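Side-chain contacts in Poly(A) ribonuclease pop2 (Schizosaccharomyces pombe, PDB 2P51), which removes poly(A) tails from mRNA as the metal-dependent 3'-exoribonuclease subunit of the CCR4-NOT complex: residues Q74-R77 / A78-S82; E125-K129 / S130-F134. All blocks are in the same frame, centred on the assembly; numbering follows the deposited sequence.

Interaction 1 of 2, residues Q74-R77 / A78-S82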
loop_
_atom_site.group_PDB
_atom_site.type_symbol
_atom_site.label_atom_id
_atom_site.label_comp_id
_atom_site.label_asym_id
_atom_site.label_seq_id
_atom_site.Cartn_x
_atom_site.Cartn_y
_atom_site.Cartn_z
ATOM N N GLN A 74 -18.207 -3.090 3.625
ATOM C CA GLN A 74 -18.837 -4.057 2.722
ATOM C C GLN A 74 -18.580 -3.717 1.264
ATOM O O GLN A 74 -18.523 -4.643 0.437
ATOM C CB GLN A 74 -20.333 -4.119 3.011
ATOM C CG GLN A 74 -20.728 -4.623 4.401
ATOM C CD GLN A 74 -20.007 -5.914 4.770
ATOM O OE1 GLN A 74 -19.776 -6.782 3.931
ATOM N NE2 GLN A 74 -19.622 -6.087 6.027
ATOM N N THR A 75 -18.408 -2.447 0.901
ATOM C CA THR A 75 -18.000 -2.081 -0.454
ATOM C C THR A 75 -16.599 -2.589 -0.771
ATOM O O THR A 75 -16.328 -3.214 -1.807
ATOM C CB THR A 75 -18.014 -0.554 -0.679
ATOM O OG1 THR A 75 -19.387 -0.129 -0.622
ATOM C CG2 THR A 75 -17.557 -0.182 -2.067
ATOM N N LEU A 76 -15.687 -2.308 0.161
ATOM C CA LEU A 76 -14.309 -2.759 0.014
ATOM C C LEU A 76 -14.258 -4.281 -0.175
ATOM O O LEU A 76 -13.602 -4.815 -1.057
ATOM C CB LEU A 76 -13.557 -2.272 1.253
ATOM C CG LEU A 76 -12.115 -2.577 1.558
ATOM C CD1 LEU A 76 -11.615 -1.556 2.588
ATOM C CD2 LEU A 76 -11.882 -3.994 2.063
ATOM N N ARG A 77 -14.921 -5.003 0.731
ATOM C CA ARG A 77 -14.861 -6.463 0.733
ATOM C C ARG A 77 -15.337 -7.019 -0.592
ATOM O O ARG A 77 -14.757 -7.912 -1.201
ATOM C CB ARG A 77 -15.737 -6.926 1.905
ATOM C CG ARG A 77 -15.894 -8.416 2.122
ATOM C CD ARG A 77 -17.044 -8.655 3.122
ATOM N NE ARG A 77 -17.475 -10.030 2.992
ATOM C CZ ARG A 77 -18.684 -10.526 3.151
ATOM N NH1 ARG A 77 -19.692 -9.714 3.470
ATOM N NH2 ARG A 77 -18.838 -11.829 2.988
ATOM N N ALA A 78 -16.457 -6.511 -1.101
ATOM C CA ALA A 78 -17.030 -6.985 -2.355
ATOM C C ALA A 78 -16.034 -6.786 -3.477
ATOM O O ALA A 78 -15.858 -7.652 -4.335
ATOM C CB ALA A 78 -18.348 -6.270 -2.655
ATOM N N ASN A 79 -15.398 -5.627 -3.526
ATOM C CA ASN A 79 -14.524 -5.340 -4.682
ATOM C C ASN A 79 -13.144 -5.957 -4.538
ATOM O O ASN A 79 -12.625 -6.524 -5.510
ATOM C CB ASN A 79 -14.429 -3.804 -4.904
ATOM C CG ASN A 79 -15.749 -3.298 -5.486
ATOM O OD1 ASN A 79 -15.913 -3.343 -6.701
ATOM N ND2 ASN A 79 -16.685 -2.838 -4.670
ATOM N N VAL A 80 -12.559 -5.869 -3.337
ATOM C CA VAL A 80 -11.210 -6.434 -3.168
ATOM C C VAL A 80 -11.262 -7.928 -3.372
ATOM O O VAL A 80 -10.341 -8.500 -3.989
ATOM C CB VAL A 80 -10.611 -6.072 -1.798
ATOM C CG1 VAL A 80 -9.299 -6.797 -1.605
ATOM C CG2 VAL A 80 -10.380 -4.567 -1.656
ATOM N N ASP A 81 -12.314 -8.581 -2.867
ATOM C CA ASP A 81 -12.355 -10.037 -3.065
ATOM C C ASP A 81 -12.387 -10.404 -4.563
ATOM O O ASP A 81 -11.871 -11.465 -4.897
ATOM C CB ASP A 81 -13.607 -10.652 -2.465
ATOM C CG ASP A 81 -13.538 -10.963 -0.988
ATOM O OD1 ASP A 81 -12.473 -10.897 -0.345
ATOM O OD2 ASP A 81 -14.632 -11.300 -0.461
ATOM N N SER A 82 -13.014 -9.545 -5.389
ATOM C CA SER A 82 -13.320 -9.898 -6.756
ATOM C C SER A 82 -12.355 -9.428 -7.835
ATOM O O SER A 82 -12.315 -9.992 -8.930
ATOM C CB SER A 82 -14.723 -9.320 -7.105
ATOM O OG SER A 82 -15.647 -10.240 -6.500
HETATM O O HOH W 1 -15.582 -11.937 1.851
#

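Interaction 2 of 2, residues E125-K129 / S130-F134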
loop_
_atom_site.group_PDB
_atom_site.type_symbol
_atom_site.label_atom_id
_atom_site.label_comp_id
_atom_site.label_asym_id
_atom_site.label_seq_id
_atom_site.Cartn_x
_atom_site.Cartn_y
_atom_site.Cartn_z
ATOM N N GLU A 125 -7.881 2.529 -17.897
ATOM C CA GLU A 125 -7.443 3.657 -18.715
ATOM C C GLU A 125 -6.523 4.568 -17.912
ATOM O O GLU A 125 -5.480 5.046 -18.375
ATOM C CB GLU A 125 -8.640 4.476 -19.256
ATOM C CG GLU A 125 -8.112 5.611 -20.126
ATOM C CD GLU A 125 -7.392 5.128 -21.372
ATOM O OE1 GLU A 125 -6.428 5.815 -21.795
ATOM O OE2 GLU A 125 -7.813 4.080 -21.894
ATOM N N LEU A 126 -6.898 4.836 -16.672
ATOM C CA LEU A 126 -6.053 5.708 -15.819
ATOM C C LEU A 126 -4.693 5.062 -15.589
ATOM O O LEU A 126 -3.657 5.742 -15.653
ATOM C CB LEU A 126 -6.742 5.917 -14.488
ATOM C CG LEU A 126 -6.036 6.722 -13.394
ATOM C CD1 LEU A 126 -5.720 8.161 -13.834
ATOM C CD2 LEU A 126 -6.970 6.773 -12.178
ATOM N N LEU A 127 -4.715 3.748 -15.323
ATOM C CA LEU A 127 -3.419 3.077 -15.082
ATOM C C LEU A 127 -2.549 3.064 -16.329
ATOM O O LEU A 127 -1.320 3.204 -16.314
ATOM C CB LEU A 127 -3.680 1.655 -14.548
ATOM C CG LEU A 127 -4.178 1.637 -13.099
ATOM C CD1 LEU A 127 -4.768 0.275 -12.715
ATOM C CD2 LEU A 127 -3.075 2.029 -12.080
ATOM N N THR A 128 -3.183 2.839 -17.484
ATOM C CA THR A 128 -2.485 2.859 -18.754
ATOM C C THR A 128 -1.832 4.213 -18.993
ATOM O O THR A 128 -0.631 4.302 -19.331
ATOM C CB THR A 128 -3.431 2.518 -19.914
ATOM O OG1 THR A 128 -3.939 1.195 -19.679
ATOM C CG2 THR A 128 -2.704 2.476 -21.254
ATOM N N LYS A 129 -2.606 5.276 -18.823
ATOM C CA LYS A 129 -2.048 6.628 -19.016
ATOM C C LYS A 129 -0.945 6.894 -17.998
ATOM O O LYS A 129 -0.028 7.688 -18.272
ATOM C CB LYS A 129 -3.148 7.686 -18.927
ATOM C CG LYS A 129 -4.060 7.689 -20.151
ATOM C CD LYS A 129 -4.876 8.972 -20.199
ATOM C CE LYS A 129 -5.701 9.151 -21.458
ATOM N NZ LYS A 129 -7.015 8.470 -21.396
ATOM N N SER A 130 -1.003 6.253 -16.842
ATOM C CA SER A 130 -0.033 6.469 -15.763
ATOM C C SER A 130 1.223 5.645 -15.967
ATOM O O SER A 130 2.169 5.809 -15.181
ATOM C CB SER A 130 -0.674 6.155 -14.409
ATOM O OG SER A 130 -1.707 7.085 -14.151
ATOM N N GLY A 131 1.226 4.776 -16.997
ATOM C CA GLY A 131 2.414 4.017 -17.352
ATOM C C GLY A 131 2.449 2.524 -17.125
ATOM O O GLY A 131 3.452 1.803 -17.363
ATOM N N ILE A 132 1.358 1.902 -16.675
ATOM C CA ILE A 132 1.286 0.442 -16.556
ATOM C C ILE A 132 1.391 -0.222 -17.914
ATOM O O ILE A 132 0.691 0.156 -18.864
ATOM C CB ILE A 132 -0.039 -0.011 -15.890
ATOM C CG1 ILE A 132 -0.213 0.530 -14.462
ATOM C CG2 ILE A 132 -0.181 -1.524 -15.901
ATOM C CD1 ILE A 132 0.855 0.086 -13.511
ATOM N N ASP A 133 2.272 -1.219 -17.952
ATOM C CA ASP A 133 2.468 -2.055 -19.159
ATOM C C ASP A 133 1.646 -3.319 -19.033
ATOM O O ASP A 133 2.099 -4.365 -18.565
ATOM C CB ASP A 133 3.975 -2.296 -19.309
ATOM C CG ASP A 133 4.327 -3.067 -20.548
ATOM O OD1 ASP A 133 3.439 -3.613 -21.258
ATOM O OD2 ASP A 133 5.539 -3.157 -20.884
ATOM N N PHE A 134 0.376 -3.211 -19.423
ATOM C CA PHE A 134 -0.503 -4.353 -19.162
ATOM C C PHE A 134 -0.032 -5.617 -19.866
ATOM O O PHE A 134 -0.186 -6.724 -19.363
ATOM C CB PHE A 134 -1.949 -3.947 -19.541
ATOM C CG PHE A 134 -2.631 -3.220 -18.375
ATOM C CD1 PHE A 134 -3.079 -3.927 -17.268
ATOM C CD2 PHE A 134 -2.834 -1.839 -18.387
ATOM C CE1 PHE A 134 -3.705 -3.319 -16.182
ATOM C CE2 PHE A 134 -3.420 -1.196 -17.303
ATOM C CZ PHE A 134 -3.849 -1.934 -16.181
HETATM O O HOH W 2 1.072 2.420 -20.162
#

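Interaction 1 of 2, residues Q74-R77 / A78-S82
Asn79 turns its side-chain amide back along the helix to the carbonyl of Thr75, one turn earlier, and ND2 sits 2.9 Å from Thr75 O. The bond is nearly straight (166°), with the acceptor close to the plane of the amide. Thr75 O also takes the ordinary helical bond from Asn79 N, and the two donors reach it from opposite faces of the carbonyl plane. With CG beside the backbone N (chi1 -73°), the amide lies alongside Thr75, whose CG2 is 3.8 Å from ND2. The same amide also holds the segment around Val58 and Ala59: OD1 accepts from Val58 N, and ND2 donates to Ala59 O as well. An alanine here would probably leave Val58 N and Ala59 O without their amide partner and loosen that segment from the helix. Also buried, Leu76 and Val80 run side by side, CD2 to CG2 4.1 Å.

The outer side is held more loosely. Arg77 and Asp81 make no direct salt bridge, NE and OD2 being 4.6 Å apart; a water 2.9 Å from Arg77 NE and 2.6 Å from Asp81 OD2 joins them. Arg77 NH1 also donates to Gln74 OE1 at 3.0 Å, in the guanidinium plane, while Gln74 NE2 bonds to Ala187 O. Within the fold, Leu76 and Val80 of helix 69-82 rest on Ala174, Tyr171 and Tyr175 of helix 170-181, while Asp81 OD1 accepts from Leu185 N beyond that helix.

Interaction 2 of 2, residues E125-K129 / S130-F134
Ser130 and Leu126 open the polar part of this helix end. Ser130 OG gives its proton to Leu126 O at 2.8 Å; chi1 of -66° sets the hydroxyl beside its own backbone N, from where it reaches back one turn to that oxygen. Ser130 N donates to the same oxygen from the other face of the carbonyl plane, so both donors of one residue grip a single acceptor.

Backbone bonds then close the helix. Ile132 N reaches Leu127 O at 3.0 Å, and Gly131 N donates to Thr128 O from above the carbonyl plane, 66° out of it. Together with the positive phi of Gly131 (111°), these define a Schellman motif ending helix 121-129; at such backbone angles a CB would jam against the preceding carbonyl oxygen. A water donating to both Thr128 O and Ile132 O bridges the turn. Just past the turn, Asp133 is the N-cap of the next helix, its OD1 accepting from Lys136 N.

Apolar contacts join Leu127, Ile132 and Phe134. Leu127 CB packs against Ile132 CG1 (3.6 Å), the two side chains alongside each other, and meets Phe134 CZ at the ring edge (3.9 Å). Ile132 CG2 is centred over one face of that ring, 3.5 Å above its plane. A polar atom, Thr128 OG1, already bonded to Ile124 O, also lies at the ring edge.

On the exposed side of the helix, Lys129 and Glu125 form a salt bridge: the bent end of the lysine brings NZ 2.7 Å from Glu125 OE1, on the anti side and well out of the carboxylate plane.

Overall arrangement
Interactions 1 and 2 do not touch: their centres lie 22 Å apart and their nearest atoms about 13 Å. Along the chain they come in series, and both lie near the two-magnesium site of this DEDD nuclease, interaction 2 much the closer. In interaction 1 the side chain of Val80 is about 8 Å from that of Asp172, and that of Leu76 about 11 Å from a magnesium ion. In interaction 2 the side chain of Leu127 is about 4 Å from that of Glu53 and about 7 Å from a magnesium ion. Asp51 binds both magnesium ions, joined by Asp172 at one and by Glu53 and Asp241 at the other.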